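Local coordinates for hypothetical protein PH0107 (Pyrococcus horikoshii, PDB 2YZI), which is of unknown function but carries a pair of CBS domains, modules that in related proteins often bind adenosine nucleotides and act as regulatory sensors, at residues L82-V87 with I106-E110. Sequence-based numbering, arbitrary orientation.
Sequences LITANV and ILIEE
A85 is the apolar centre. Its CB lies 4.2 Å from CD1 of I108, on the sheet face covered by helix 91-101. I106 is extended (tt), which carries its CD1 to within 3.8 Å of A85 CB. I108 is mm, and its CG2 meets CG1 of V87 at 3.6 Å. L107 lies on the other face, with T84. Its CD1 meets CD2 of L82, just before the strand, at 3.6 Å. Both leucines also touch F53 of the first CBS domain's strand 50-55.

The strands run parallel, with T84 beside L107, A85 beside I108 and N86 beside E109. The axes of the short segments come within 4.5 Å and cross at -39°. Residues 84-86 and 106-110 are extended; V87 turns to helical phi/psi (-52/-33). Helix 91-101 connects the two strands, giving the beta-alpha-beta unit of the second CBS domain.

A85 N donates to L107 O (3.1 Å), and E109 N to A85 O (2.8 Å). V87 N donates to E109 O (2.9 Å). L107 N donates a weak hydrogen bond to I83 O (3.4 Å).

At the polar edge, N86 ND2 donates to E109 OE1 (3.1 Å). N86 is t at chi1; E109 is tm. A water lies 2.9 Å from both T84 OG1 and E109 OE1, donating to the carboxylate. N86 OD1 accepts from N88 N, and E109 OE2 from G112 N.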
ATOM      1  N   LEU B  82     -16.862  -7.788  -3.746  1.00 24.36           N
ATOM      2  CA  LEU B  82     -15.445  -7.937  -4.026  1.00 22.40           C
ATOM      3  C   LEU B  82     -15.056  -7.695  -5.474  1.00 22.15           C
ATOM      4  O   LEU B  82     -15.831  -7.942  -6.390  1.00 21.99           O
ATOM      5  CB  LEU B  82     -15.005  -9.342  -3.632  1.00 24.27           C
ATOM      6  CG  LEU B  82     -15.519  -9.823  -2.277  1.00 24.71           C
ATOM      7  CD1 LEU B  82     -15.290 -11.326  -2.136  1.00 22.79           C
ATOM      8  CD2 LEU B  82     -14.829  -9.048  -1.165  1.00 22.80           C
ATOM      9  N   ILE B  83     -13.838  -7.203  -5.665  1.00 21.86           N
ATOM     10  CA  ILE B  83     -13.301  -6.975  -6.997  1.00 21.64           C
ATOM     11  C   ILE B  83     -12.276  -8.082  -7.119  1.00 22.43           C
ATOM     12  O   ILE B  83     -11.315  -8.148  -6.343  1.00 22.99           O
ATOM     13  CB  ILE B  83     -12.621  -5.606  -7.125  1.00 21.80           C
ATOM     14  CG1 ILE B  83     -13.676  -4.508  -7.004  1.00 22.75           C
ATOM     15  CG2 ILE B  83     -11.892  -5.503  -8.458  1.00 17.97           C
ATOM     16  CD1 ILE B  83     -14.806  -4.619  -8.046  1.00 27.82           C
ATOM     17  N   THR B  84     -12.491  -8.953  -8.096  1.00 22.00           N
ATOM     18  CA  THR B  84     -11.633 -10.103  -8.280  1.00 21.05           C
ATOM     19  C   THR B  84     -11.066 -10.270  -9.667  1.00 21.57           C
ATOM     20  O   THR B  84     -11.362  -9.514 -10.587  1.00 22.36           O
ATOM     21  CB  THR B  84     -12.403 -11.384  -7.959  1.00 22.67           C
ATOM     22  OG1 THR B  84     -13.454 -11.537  -8.918  1.00 22.64           O
ATOM     23  CG2 THR B  84     -13.010 -11.318  -6.565  1.00 19.87           C
ATOM     24  N   ALA B  85     -10.247 -11.298  -9.789  1.00 20.71           N
ATOM     25  CA  ALA B  85      -9.609 -11.662 -11.029  1.00 20.42           C
ATOM     26  C   ALA B  85      -9.539 -13.174 -10.972  1.00 21.52           C
ATOM     27  O   ALA B  85      -9.375 -13.750  -9.903  1.00 22.36           O
ATOM     28  CB  ALA B  85      -8.212 -11.068 -11.099  1.00 20.56           C
ATOM     29  N   ASN B  86      -9.661 -13.821 -12.115  1.00 20.51           N
ATOM     30  CA  ASN B  86      -9.604 -15.267 -12.158  1.00 21.29           C
ATOM     31  C   ASN B  86      -8.149 -15.770 -12.141  1.00 22.96           C
ATOM     32  O   ASN B  86      -7.242 -15.092 -12.631  1.00 23.72           O
ATOM     33  CB  ASN B  86     -10.335 -15.736 -13.406  1.00 19.80           C
ATOM     34  CG  ASN B  86     -10.414 -17.224 -13.501  1.00 19.52           C
ATOM     35  OD1 ASN B  86      -9.521 -17.873 -14.057  1.00 19.08           O
ATOM     36  ND2 ASN B  86     -11.481 -17.788 -12.945  1.00 17.03           N
ATOM     37  N   VAL B  87      -7.927 -16.956 -11.578  1.00 23.93           N
ATOM     38  CA  VAL B  87      -6.575 -17.524 -11.499  1.00 25.18           C
ATOM     39  C   VAL B  87      -5.861 -17.545 -12.844  1.00 25.43           C
ATOM     40  O   VAL B  87      -4.642 -17.396 -12.905  1.00 26.65           O
ATOM     41  CB  VAL B  87      -6.575 -18.978 -10.933  1.00 23.92           C
ATOM     42  CG1 VAL B  87      -7.025 -18.977  -9.491  1.00 22.02           C
ATOM     43  CG2 VAL B  87      -7.493 -19.866 -11.756  1.00 25.96           C
ATOM     44  N   ILE B 106      -6.167  -7.281  -4.901  1.00 19.36           N
ATOM     45  CA  ILE B 106      -7.262  -7.852  -5.680  1.00 18.51           C
ATOM     46  C   ILE B 106      -7.406  -9.339  -5.360  1.00 18.97           C
ATOM     47  O   ILE B 106      -6.449 -10.106  -5.467  1.00 19.10           O
ATOM     48  CB  ILE B 106      -7.042  -7.645  -7.205  1.00 18.64           C
ATOM     49  CG1 ILE B 106      -8.301  -8.055  -7.966  1.00 18.51           C
ATOM     50  CG2 ILE B 106      -5.825  -8.431  -7.682  1.00 18.00           C
ATOM     51  CD1 ILE B 106      -8.316  -7.641  -9.428  1.00 18.09           C
ATOM     52  N   LEU B 107      -8.605  -9.738  -4.940  1.00 18.17           N
ATOM     53  CA  LEU B 107      -8.864 -11.134  -4.592  1.00 17.48           C
ATOM     54  C   LEU B 107      -8.842 -12.024  -5.830  1.00 19.10           C
ATOM     55  O   LEU B 107      -9.299 -11.624  -6.900  1.00 18.54           O
ATOM     56  CB  LEU B 107     -10.212 -11.263  -3.867  1.00 14.19           C
ATOM     57  CG  LEU B 107     -10.259 -10.665  -2.454  1.00 14.55           C
ATOM     58  CD1 LEU B 107     -11.663 -10.686  -1.893  1.00 14.00           C
ATOM     59  CD2 LEU B 107      -9.330 -11.456  -1.561  1.00 14.41           C
ATOM     60  N   ILE B 108      -8.289 -13.224  -5.691  1.00 19.24           N
ATOM     61  CA  ILE B 108      -8.224 -14.148  -6.807  1.00 19.34           C
ATOM     62  C   ILE B 108      -9.319 -15.195  -6.672  1.00 21.87           C
ATOM     63  O   ILE B 108      -9.563 -15.748  -5.598  1.00 20.83           O
ATOM     64  CB  ILE B 108      -6.850 -14.833  -6.902  1.00 18.46           C
ATOM     65  CG1 ILE B 108      -5.730 -13.773  -6.914  1.00 18.91           C
ATOM     66  CG2 ILE B 108      -6.783 -15.678  -8.169  1.00 17.18           C
ATOM     67  CD1 ILE B 108      -5.828 -12.747  -8.041  1.00 14.93           C
ATOM     68  N   GLU B 109      -9.983 -15.457  -7.789  1.00 24.79           N
ATOM     69  CA  GLU B 109     -11.085 -16.396  -7.828  1.00 26.43           C
ATOM     70  C   GLU B 109     -10.852 -17.561  -8.770  1.00 27.28           C
ATOM     71  O   GLU B 109     -10.169 -17.434  -9.784  1.00 27.19           O
ATOM     72  CB  GLU B 109     -12.357 -15.635  -8.225  1.00 27.18           C
ATOM     73  CG  GLU B 109     -13.530 -16.480  -8.684  1.00 30.99           C
ATOM     74  CD  GLU B 109     -13.480 -16.795 -10.166  1.00 32.51           C
ATOM     75  OE1 GLU B 109     -12.948 -15.959 -10.934  1.00 34.66           O
ATOM     76  OE2 GLU B 109     -13.988 -17.869 -10.562  1.00 33.78           O
ATOM     77  N   GLU B 110     -11.411 -18.703  -8.399  1.00 27.57           N
ATOM     78  CA  GLU B 110     -11.351 -19.914  -9.200  1.00 28.50           C
ATOM     79  C   GLU B 110     -12.666 -20.668  -8.975  1.00 27.44           C
ATOM     80  O   GLU B 110     -12.996 -21.039  -7.856  1.00 25.72           O
ATOM     81  CB  GLU B 110     -10.163 -20.795  -8.801  1.00 28.51           C
ATOM     82  CG  GLU B 110     -10.121 -22.102  -9.585  1.00 29.97           C
ATOM     83  CD  GLU B 110      -8.929 -22.970  -9.242  1.00 33.27           C
ATOM     84  OE1 GLU B 110      -8.642 -23.149  -8.040  1.00 35.25           O
ATOM     85  OE2 GLU B 110      -8.285 -23.489 -10.178  1.00 33.09           O
TER
HETATM   86  O   HOH W   1     -12.814 -13.096 -11.306  1.00 20.57           O